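Local coordinates for xanthomonas outer protein D (Xanthomonas euvesicatoria, PDB 2OIX) that acts as a type III secreted virulence effector whose Ulp1-type cysteine protease domain, here an inactive mutant, removes SUMO from proteins, at residues 17-20 with 21-24; 47-50 with 51-55; 102-105 with 106-109; 169-172 with 173-177. The protein carries 1 engineered substitution. One frame throughout, in Å; residues are numbered along the deposited sequence.

Contact 1: residues 17-20 with 21-24; sequences LARR and LRGE
Leu17 and Leu21 meet where helix 7-20 runs out and the chain swings into a type II beta turn, Leu21 to Glu24, on its way to strand 30-32 of the Ulp1-type protease fold. Backbone bonds carry the chain through this exit. Leu21 N makes a helical bond to Leu17 O, four residues back, at 2.9 Å and with the hydrogen angle bent to 146°. One residue later Arg22 N makes a weak bond to Arg19 O, three residues back, at 3.3 Å. The turn itself closes through Glu24 N and Leu21 O at 3.1 Å. Its third residue, Gly23, has a positive phi of 88°, a geometry in which a side chain would be pressed against the preceding carbonyl oxygen.

The apolar part rests on the two leucines. With CG of Leu17 trans to its own backbone N (chi1 -176°), CD1 reaches along the helix to Leu21 CG at 3.9 Å, and CD2 of Leu21 lies beside the same methyl. Leu21 CG also comes within 3.2 Å of Leu17 O. Both side chains are buried, facing Phe32 of strand 30-32 and helix 136-153.

Among the charged residues, Arg20 bends back at chi3 and forms salt bridges from NE to Asp16 and from NH2 to Glu145, tying this helix to helix 136-153. Arg22 instead lays its aliphatic part beside the carbonyl oxygens of Ala18 and Arg19: its CB lies 3.5 Å from Arg19 O, and its CG lies 3.5 Å from Ala18 O.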
loop_
_atom_site.group_PDB
_atom_site.type_symbol
_atom_site.label_atom_id
_atom_site.label_comp_id
_atom_site.label_asym_id
_atom_site.label_seq_id
_atom_site.Cartn_x
_atom_site.Cartn_y
_atom_site.Cartn_z
ATOM N N LEU A 17 4.467 11.041 6.183
ATOM C CA LEU A 17 5.234 9.873 6.635
ATOM C C LEU A 17 6.643 9.851 6.052
ATOM O O LEU A 17 7.621 9.709 6.792
ATOM C CB LEU A 17 4.544 8.549 6.226
ATOM C CG LEU A 17 5.221 7.266 6.727
ATOM C CD1 LEU A 17 5.427 7.247 8.273
ATOM C CD2 LEU A 17 4.389 6.090 6.266
ATOM N N ALA A 18 6.731 9.973 4.725
ATOM C CA ALA A 18 8.002 9.988 4.023
ATOM C C ALA A 18 8.947 11.076 4.570
ATOM O O ALA A 18 10.151 10.850 4.685
ATOM C CB ALA A 18 7.781 10.150 2.506
ATOM N N ARG A 19 8.394 12.234 4.933
ATOM C CA ARG A 19 9.181 13.310 5.533
ATOM C C ARG A 19 9.654 12.920 6.929
ATOM O O ARG A 19 10.807 13.198 7.303
ATOM C CB ARG A 19 8.369 14.597 5.605
ATOM C CG ARG A 19 8.147 15.250 4.251
ATOM C CD ARG A 19 7.156 16.415 4.356
ATOM N NE ARG A 19 6.294 16.489 3.166
ATOM C CZ ARG A 19 4.976 16.708 3.195
ATOM N NH1 ARG A 19 4.335 16.858 4.357
ATOM N NH2 ARG A 19 4.292 16.764 2.057
ATOM N N ARG A 20 8.764 12.280 7.696
ATOM C CA ARG A 20 9.111 11.838 9.033
ATOM C C ARG A 20 10.230 10.794 9.015
ATOM O O ARG A 20 11.099 10.826 9.872
ATOM C CB ARG A 20 7.879 11.389 9.829
ATOM C CG ARG A 20 6.921 12.541 10.156
ATOM C CD ARG A 20 5.781 12.091 11.052
ATOM N NE ARG A 20 4.752 11.331 10.341
ATOM C CZ ARG A 20 4.452 10.047 10.543
ATOM N NH1 ARG A 20 5.103 9.313 11.454
ATOM N NH2 ARG A 20 3.499 9.485 9.805
ATOM N N LEU A 21 10.236 9.926 8.005
ATOM C CA LEU A 21 11.220 8.841 7.889
ATOM C C LEU A 21 12.548 9.234 7.228
ATOM O O LEU A 21 13.472 8.421 7.153
ATOM C CB LEU A 21 10.613 7.650 7.111
ATOM C CG LEU A 21 9.294 7.065 7.619
ATOM C CD1 LEU A 21 8.958 5.794 6.861
ATOM C CD2 LEU A 21 9.310 6.815 9.158
ATOM N N ARG A 22 12.642 10.465 6.741
ATOM C CA ARG A 22 13.821 10.899 5.992
ATOM C C ARG A 22 15.150 10.689 6.727
ATOM O O ARG A 22 15.333 11.128 7.858
ATOM C CB ARG A 22 13.676 12.361 5.573
ATOM C CG ARG A 22 13.136 12.505 4.173
ATOM C CD ARG A 22 13.616 13.801 3.573
ATOM N NE ARG A 22 12.749 14.921 3.914
ATOM C CZ ARG A 22 13.106 16.205 3.866
ATOM N NH1 ARG A 22 14.341 16.566 3.506
ATOM N NH2 ARG A 22 12.215 17.132 4.197
ATOM N N GLY A 23 16.070 9.989 6.072
ATOM C CA GLY A 23 17.405 9.795 6.631
ATOM C C GLY A 23 17.553 8.588 7.539
ATOM O O GLY A 23 18.672 8.237 7.909
ATOM N N GLU A 24 16.434 7.952 7.907
ATOM C CA GLU A 24 16.481 6.755 8.748
ATOM C C GLU A 24 17.117 5.586 7.993
ATOM O O GLU A 24 16.994 5.504 6.765
ATOM C CB GLU A 24 15.086 6.359 9.244
ATOM C CG GLU A 24 14.376 7.411 10.087
ATOM C CD GLU A 24 14.806 7.403 11.545
ATOM O OE1 GLU A 24 15.918 6.914 11.860
ATOM O OE2 GLU A 24 14.019 7.899 12.383
#

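Contact 2: residues 47-50 with 51-55; sequences DQQA and RAQRL
Arg54 sends CG to the side of its backbone N, opposite the carbonyl carbon (chi1 -59°), and then stays extended as far as NE, which draws the chain back along the helix over Ala50 toward Asp47. The route is marked by close approaches: Arg54 CG lies 3.2 Å from Ala50 O, and the guanidinium has Ala50 C 4.0 Å above its plane, over the centre. Ala50 CB covers the same group, 3.7 Å from Arg54 NH2. At the edge of the guanidinium, NH2 forms a salt bridge with Asp47 OD1, seven residues back; at 3.6 Å it is long, and the two planes stand 84° apart, far from a coplanar paired arrangement.

The contact lies within helix 46-57 of the Ulp1-type domain, held by successive bonds to the carbonyl four residues earlier. The straightest, at 166°, is Gln53 N to Gln49 O at 2.8 Å. Ala52 turns its buried methyl to Val37 and Met40 of helix 35-40, while the Asp47 and Arg54 side is exposed.

Gln49 and Gln53 run side by side in the same direction, Gln49 CG being 4.1 Å from Gln53 CD. Their amide nitrogens are used separately: Gln49 NE2 bonds to Leu41 O, and Gln53 NE2 to His114 O. On another side of the helix, Leu55 CD1 sits 3.4 Å above the guanidinium plane of Arg51, over its centre.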
loop_
_atom_site.group_PDB
_atom_site.type_symbol
_atom_site.label_atom_id
_atom_site.label_comp_id
_atom_site.label_asym_id
_atom_site.label_seq_id
_atom_site.Cartn_x
_atom_site.Cartn_y
_atom_site.Cartn_z
ATOM N N ASP A 47 -0.671 5.475 -23.011
ATOM C CA ASP A 47 0.271 6.389 -22.344
ATOM C C ASP A 47 0.032 6.663 -20.839
ATOM O O ASP A 47 0.982 7.000 -20.122
ATOM C CB ASP A 47 0.388 7.710 -23.086
ATOM C CG ASP A 47 1.811 8.212 -23.123
ATOM O OD1 ASP A 47 2.614 7.782 -22.258
ATOM O OD2 ASP A 47 2.132 9.009 -24.025
ATOM N N GLN A 48 -1.214 6.550 -20.371
ATOM C CA GLN A 48 -1.495 6.650 -18.923
ATOM C C GLN A 48 -0.904 5.430 -18.187
ATOM O O GLN A 48 -0.326 5.547 -17.095
ATOM C CB GLN A 48 -3.001 6.699 -18.638
ATOM C CG GLN A 48 -3.716 8.043 -18.951
ATOM C CD GLN A 48 -5.124 8.142 -18.315
ATOM O OE1 GLN A 48 -5.585 7.199 -17.661
ATOM N NE2 GLN A 48 -5.813 9.296 -18.518
ATOM N N GLN A 49 -1.096 4.261 -18.779
ATOM C CA GLN A 49 -0.643 3.013 -18.172
ATOM C C GLN A 49 0.886 2.902 -18.207
ATOM O O GLN A 49 1.501 2.495 -17.233
ATOM C CB GLN A 49 -1.319 1.831 -18.863
ATOM C CG GLN A 49 -0.727 0.487 -18.537
ATOM C CD GLN A 49 -1.348 -0.602 -19.373
ATOM O OE1 GLN A 49 -0.959 -0.830 -20.530
ATOM N NE2 GLN A 49 -2.345 -1.269 -18.806
ATOM N N ALA A 50 1.483 3.301 -19.327
ATOM C CA ALA A 50 2.938 3.325 -19.481
ATOM C C ALA A 50 3.593 4.219 -18.440
ATOM O O ALA A 50 4.564 3.822 -17.793
ATOM C CB ALA A 50 3.323 3.778 -20.907
ATOM N N ARG A 51 3.048 5.423 -18.277
ATOM C CA ARG A 51 3.514 6.357 -17.256
ATOM C C ARG A 51 3.453 5.684 -15.892
ATOM O O ARG A 51 4.394 5.780 -15.120
ATOM C CB ARG A 51 2.687 7.653 -17.272
ATOM C CG ARG A 51 3.029 8.665 -16.162
ATOM C CD ARG A 51 2.084 9.889 -16.210
ATOM N NE ARG A 51 2.216 10.804 -15.065
ATOM C CZ ARG A 51 1.643 10.622 -13.869
ATOM N NH1 ARG A 51 0.906 9.540 -13.621
ATOM N NH2 ARG A 51 1.827 11.514 -12.900
ATOM N N ALA A 52 2.346 4.998 -15.620
ATOM C CA ALA A 52 2.116 4.368 -14.301
ATOM C C ALA A 52 3.131 3.263 -14.105
ATOM O O ALA A 52 3.733 3.148 -13.043
ATOM C CB ALA A 52 0.693 3.825 -14.191
ATOM N N GLN A 53 3.357 2.461 -15.151
ATOM C CA GLN A 53 4.402 1.449 -15.116
ATOM C C GLN A 53 5.801 2.027 -14.809
ATOM O O GLN A 53 6.551 1.415 -14.051
ATOM C CB GLN A 53 4.389 0.630 -16.426
ATOM C CG GLN A 53 3.256 -0.376 -16.373
ATOM C CD GLN A 53 2.972 -1.094 -17.665
ATOM O OE1 GLN A 53 3.290 -0.610 -18.767
ATOM N NE2 GLN A 53 2.359 -2.271 -17.545
ATOM N N ARG A 54 6.127 3.211 -15.338
ATOM C CA ARG A 54 7.431 3.867 -15.091
ATOM C C ARG A 54 7.574 4.363 -13.661
ATOM O O ARG A 54 8.648 4.230 -13.050
ATOM C CB ARG A 54 7.620 5.066 -16.019
ATOM C CG ARG A 54 7.577 4.751 -17.498
ATOM C CD ARG A 54 7.787 6.035 -18.329
ATOM N NE ARG A 54 7.226 5.907 -19.675
ATOM C CZ ARG A 54 6.249 6.672 -20.157
ATOM N NH1 ARG A 54 5.728 7.661 -19.423
ATOM N NH2 ARG A 54 5.808 6.463 -21.393
ATOM N N LEU A 55 6.493 4.966 -13.152
ATOM C CA LEU A 55 6.471 5.567 -11.834
ATOM C C LEU A 55 6.472 4.539 -10.730
ATOM O O LEU A 55 6.887 4.851 -9.630
ATOM C CB LEU A 55 5.259 6.487 -11.667
ATOM C CG LEU A 55 5.330 7.803 -12.449
ATOM C CD1 LEU A 55 3.970 8.447 -12.481
ATOM C CD2 LEU A 55 6.345 8.749 -11.828
#

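Contact 3: residues 102-105 with 106-109; sequences PQQR and YLAD
Pro102 O accepts a hydrogen bond from Tyr106 N at 3.2 Å, the first of four successive helical bonds in helix 102-114, the connection between the parallel strands 90-94 and 123-125 in a beta-alpha-beta unit of the protease domain.

Gln103 follows, its carbonyl accepting from Leu107 N at 2.9 Å. Its side chain is extended, and NE2 comes within 4.0 Å of Leu107 CD1, the two side chains crossing at a slant. Leu107 continues onto Ile69 and Gln71 of strand 64-71, which places this side of the helix against the sheet.

Gln104 is buried. Its carbonyl receives Ala108 N at 3.1 Å, nearly straight at 172°, while its amide group is engaged away from the helix at both ends: NE2 bonds to Ser77 OG, and OE1 accepts from Gln71 NE2. These bonds fix the rotation of the amide and satisfy its buried polar atoms.

Arg105 forms a salt bridge with Asp109, one helical turn on. A bend at chi2 (63°) folds its chain that way, and NE meets OD1 at 2.7 Å. The acceptor lies in the guanidinium plane, but the carboxylate is turned nearly perpendicular to it, with OD1 approached on its syn side but 31° out of the carboxylate plane. Meanwhile NH1 forms a salt bridge with Glu124 of strand 123-125, fastening the helix to the strand that follows it. Arg105 NH2 adds a weak second bond to the same Asp109 OD1, 3.4 Å away.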
loop_
_atom_site.group_PDB
_atom_site.type_symbol
_atom_site.label_atom_id
_atom_site.label_comp_id
_atom_site.label_asym_id
_atom_site.label_seq_id
_atom_site.Cartn_x
_atom_site.Cartn_y
_atom_site.Cartn_z
ATOM N N PRO A 102 -15.329 -10.077 -4.381
ATOM C CA PRO A 102 -14.291 -10.450 -5.384
ATOM C C PRO A 102 -13.664 -9.243 -6.055
ATOM O O PRO A 102 -12.519 -9.329 -6.518
ATOM C CB PRO A 102 -15.034 -11.324 -6.413
ATOM C CG PRO A 102 -16.520 -11.117 -6.129
ATOM C CD PRO A 102 -16.680 -10.524 -4.757
ATOM N N GLN A 103 -14.346 -8.096 -6.052
ATOM C CA GLN A 103 -13.775 -6.948 -6.760
ATOM C C GLN A 103 -12.433 -6.490 -6.183
ATOM O O GLN A 103 -11.504 -6.226 -6.946
ATOM C CB GLN A 103 -14.738 -5.753 -6.979
ATOM C CG GLN A 103 -14.170 -4.821 -8.109
ATOM C CD GLN A 103 -15.010 -3.611 -8.489
ATOM O OE1 GLN A 103 -16.245 -3.632 -8.411
ATOM N NE2 GLN A 103 -14.329 -2.525 -8.902
ATOM N N GLN A 104 -12.321 -6.435 -4.863
ATOM C CA GLN A 104 -11.102 -5.871 -4.231
ATOM C C GLN A 104 -9.818 -6.641 -4.571
ATOM O O GLN A 104 -8.807 -6.044 -4.984
ATOM C CB GLN A 104 -11.296 -5.760 -2.704
ATOM C CG GLN A 104 -10.247 -4.805 -2.082
ATOM C CD GLN A 104 -10.523 -3.310 -2.379
ATOM O OE1 GLN A 104 -11.598 -2.947 -2.818
ATOM N NE2 GLN A 104 -9.567 -2.457 -2.073
ATOM N N ARG A 105 -9.863 -7.973 -4.440
ATOM C CA ARG A 105 -8.693 -8.762 -4.766
ATOM C C ARG A 105 -8.420 -8.726 -6.275
ATOM O O ARG A 105 -7.272 -8.728 -6.678
ATOM C CB ARG A 105 -8.830 -10.194 -4.254
ATOM C CG ARG A 105 -7.698 -11.106 -4.634
ATOM C CD ARG A 105 -6.328 -10.719 -4.073
ATOM N NE ARG A 105 -5.313 -11.540 -4.733
ATOM C CZ ARG A 105 -4.645 -12.550 -4.172
ATOM N NH1 ARG A 105 -4.815 -12.878 -2.894
ATOM N NH2 ARG A 105 -3.782 -13.220 -4.903
ATOM N N TYR A 106 -9.476 -8.650 -7.087
ATOM C CA TYR A 106 -9.328 -8.427 -8.525
ATOM C C TYR A 106 -8.505 -7.169 -8.851
ATOM O O TYR A 106 -7.584 -7.216 -9.659
ATOM C CB TYR A 106 -10.705 -8.355 -9.176
ATOM C CG TYR A 106 -10.656 -8.008 -10.642
ATOM C CD1 TYR A 106 -10.105 -8.900 -11.564
ATOM C CD2 TYR A 106 -11.172 -6.801 -11.106
ATOM C CE1 TYR A 106 -10.062 -8.607 -12.925
ATOM C CE2 TYR A 106 -11.135 -6.491 -12.475
ATOM C CZ TYR A 106 -10.566 -7.402 -13.364
ATOM O OH TYR A 106 -10.539 -7.111 -14.708
ATOM N N LEU A 107 -8.859 -6.048 -8.229
ATOM C CA LEU A 107 -8.127 -4.793 -8.399
ATOM C C LEU A 107 -6.655 -4.993 -7.986
ATOM O O LEU A 107 -5.782 -4.604 -8.737
ATOM C CB LEU A 107 -8.779 -3.654 -7.581
ATOM C CG LEU A 107 -10.188 -3.203 -8.014
ATOM C CD1 LEU A 107 -10.780 -2.186 -7.038
ATOM C CD2 LEU A 107 -10.101 -2.606 -9.415
ATOM N N ALA A 108 -6.393 -5.604 -6.816
ATOM C CA ALA A 108 -4.988 -5.935 -6.409
ATOM C C ALA A 108 -4.245 -6.844 -7.433
ATOM O O ALA A 108 -3.035 -6.687 -7.687
ATOM C CB ALA A 108 -4.973 -6.578 -5.018
ATOM N N ASP A 109 -4.987 -7.788 -8.016
ATOM C CA ASP A 109 -4.423 -8.738 -8.941
ATOM C C ASP A 109 -4.097 -8.073 -10.260
ATOM O O ASP A 109 -3.086 -8.379 -10.885
ATOM C CB ASP A 109 -5.385 -9.906 -9.170
ATOM C CG ASP A 109 -5.359 -10.899 -8.026
ATOM O OD1 ASP A 109 -4.440 -10.806 -7.178
ATOM O OD2 ASP A 109 -6.251 -11.772 -7.979
#

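Contact 4: residues 169-172 with 173-177; sequences PDRG and LIRDR
An N-cap opens helix 171-179: Asp170, the residue just before it, turns its carboxylate forward to the amide of Leu173. OD2 accepts from Leu173 N at 2.9 Å, the donor standing 36° out of the carboxylate plane. A chi1 of 52° puts CG between the backbone N and the carbonyl carbon, a crowded position that nevertheless swings OD2 over the first turn. There it also presses against Leu173 CB at 3.0 Å, a tight approach.

Helical bonds then take over. Arg175 N reaches Arg171 O at 2.8 Å, and Asp176 N reaches Gly172 O at 2.9 Å.

Along one side of the helix, Arg171 and Arg175 cross obliquely, their guanidinium planes 60° apart. Arg175 NE lies 3.3 Å from Arg171 CG, and the two NE atoms approach to 3.7 Å, although the charges are alike. Arg171 is anchored elsewhere, by a salt bridge from NH1 to Asp138 and a bond from NH2 to Ser3 O, which probably offsets the repulsion. Ile174 is buried, packing on Tyr13 of helix 7-20 and on Asp138 of helix 136-153; its CD1 lies 3.7 Å from Asp170 O.

The negative side chain at the cap would probably also interact favourably with the helix dipole. Bonding of an aspartate side chain to the amide three residues on is typical of N-capping at the first turn of an alpha-helix.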
loop_
_atom_site.group_PDB
_atom_site.type_symbol
_atom_site.label_atom_id
_atom_site.label_comp_id
_atom_site.label_asym_id
_atom_site.label_seq_id
_atom_site.Cartn_x
_atom_site.Cartn_y
_atom_site.Cartn_z
ATOM N N PRO A 169 -6.038 0.975 14.055
ATOM C CA PRO A 169 -6.170 2.257 13.384
ATOM C C PRO A 169 -6.994 3.193 14.235
ATOM O O PRO A 169 -7.899 2.754 14.939
ATOM C CB PRO A 169 -6.968 1.920 12.119
ATOM C CG PRO A 169 -6.886 0.435 11.986
ATOM C CD PRO A 169 -6.798 -0.081 13.367
ATOM N N ASP A 170 -6.693 4.482 14.151
ATOM C CA ASP A 170 -7.458 5.487 14.891
ATOM C C ASP A 170 -7.665 6.720 14.033
ATOM O O ASP A 170 -6.718 7.256 13.469
ATOM C CB ASP A 170 -6.750 5.855 16.196
ATOM C CG ASP A 170 -5.296 6.245 15.978
ATOM O OD1 ASP A 170 -4.403 5.536 16.489
ATOM O OD2 ASP A 170 -5.048 7.265 15.298
ATOM N N ARG A 171 -8.901 7.197 13.950
ATOM C CA ARG A 171 -9.139 8.330 13.076
ATOM C C ARG A 171 -8.395 9.546 13.631
ATOM O O ARG A 171 -7.761 10.288 12.879
ATOM C CB ARG A 171 -10.632 8.573 12.883
ATOM C CG ARG A 171 -10.974 9.675 11.901
ATOM C CD ARG A 171 -10.236 9.558 10.549
ATOM N NE ARG A 171 -11.074 10.142 9.503
ATOM C CZ ARG A 171 -11.748 9.440 8.595
ATOM N NH1 ARG A 171 -11.664 8.106 8.549
ATOM N NH2 ARG A 171 -12.489 10.083 7.712
ATOM N N GLY A 172 -8.431 9.681 14.957
ATOM C CA GLY A 172 -7.756 10.746 15.702
ATOM C C GLY A 172 -6.333 11.125 15.322
ATOM O O GLY A 172 -6.075 12.278 14.977
ATOM N N LEU A 173 -5.399 10.178 15.396
ATOM C CA LEU A 173 -3.991 10.509 15.148
ATOM C C LEU A 173 -3.741 10.703 13.650
ATOM O O LEU A 173 -2.837 11.436 13.251
ATOM C CB LEU A 173 -3.038 9.457 15.747
ATOM C CG LEU A 173 -1.591 9.415 15.217
ATOM C CD1 LEU A 173 -0.671 10.375 15.972
ATOM C CD2 LEU A 173 -1.008 7.995 15.219
ATOM N N ILE A 174 -4.558 10.055 12.833
ATOM C CA ILE A 174 -4.534 10.309 11.399
ATOM C C ILE A 174 -4.950 11.760 11.131
ATOM O O ILE A 174 -4.259 12.480 10.419
ATOM C CB ILE A 174 -5.397 9.298 10.599
ATOM C CG1 ILE A 174 -4.650 7.957 10.486
ATOM C CG2 ILE A 174 -5.657 9.805 9.159
ATOM C CD1 ILE A 174 -5.504 6.791 10.037
ATOM N N ARG A 175 -6.066 12.176 11.714
ATOM C CA ARG A 175 -6.515 13.565 11.654
ATOM C C ARG A 175 -5.454 14.553 12.144
ATOM O O ARG A 175 -5.248 15.598 11.531
ATOM C CB ARG A 175 -7.789 13.746 12.485
ATOM C CG ARG A 175 -9.031 13.235 11.800
ATOM C CD ARG A 175 -10.325 13.644 12.509
ATOM N NE ARG A 175 -11.429 12.953 11.851
ATOM C CZ ARG A 175 -12.723 13.172 12.055
ATOM N NH1 ARG A 175 -13.135 14.099 12.921
ATOM N NH2 ARG A 175 -13.612 12.455 11.369
ATOM N N ASP A 176 -4.788 14.210 13.243
ATOM C CA ASP A 176 -3.724 15.042 13.808
ATOM C C ASP A 176 -2.543 15.168 12.851
ATOM O O ASP A 176 -1.975 16.246 12.704
ATOM C CB ASP A 176 -3.236 14.458 15.136
ATOM C CG ASP A 176 -3.973 15.022 16.334
ATOM O OD1 ASP A 176 -5.091 15.557 16.174
ATOM O OD2 ASP A 176 -3.423 14.903 17.446
ATOM N N ARG A 177 -2.164 14.057 12.226
ATOM C CA ARG A 177 -1.081 14.052 11.241
ATOM C C ARG A 177 -1.467 14.775 9.961
ATOM O O ARG A 177 -0.643 15.484 9.383
ATOM C CB ARG A 177 -0.585 12.630 10.955
ATOM C CG ARG A 177 0.624 12.272 11.808
ATOM C CD ARG A 177 0.676 10.806 12.092
ATOM N NE ARG A 177 1.765 10.486 13.011
ATOM C CZ ARG A 177 2.083 9.247 13.392
ATOM N NH1 ARG A 177 1.389 8.184 12.932
ATOM N NH2 ARG A 177 3.094 9.068 14.243
#

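The four contacts follow one another along a single Ulp1-type catalytic domain, each lying on or at the end of a helix around the five-stranded mixed sheet. Contacts 1 and 4, with centres about 18 Å apart, touch: Arg20 NH1 and Arg177 NH2, alike in charge, are 3.4 Å apart. Both pack on helix 136-153, where Glu145 has a salt bridge to Arg20 and a long, weak ion pair with Arg177. The first and last helices of the domain thus come together. Contacts 2 and 3, about 20 Å apart between centres, do not touch. Contact 2 lies across the chain's centre from contact 4, about 32 Å away, and contact 3 across it from contact 1, about 30 Å away.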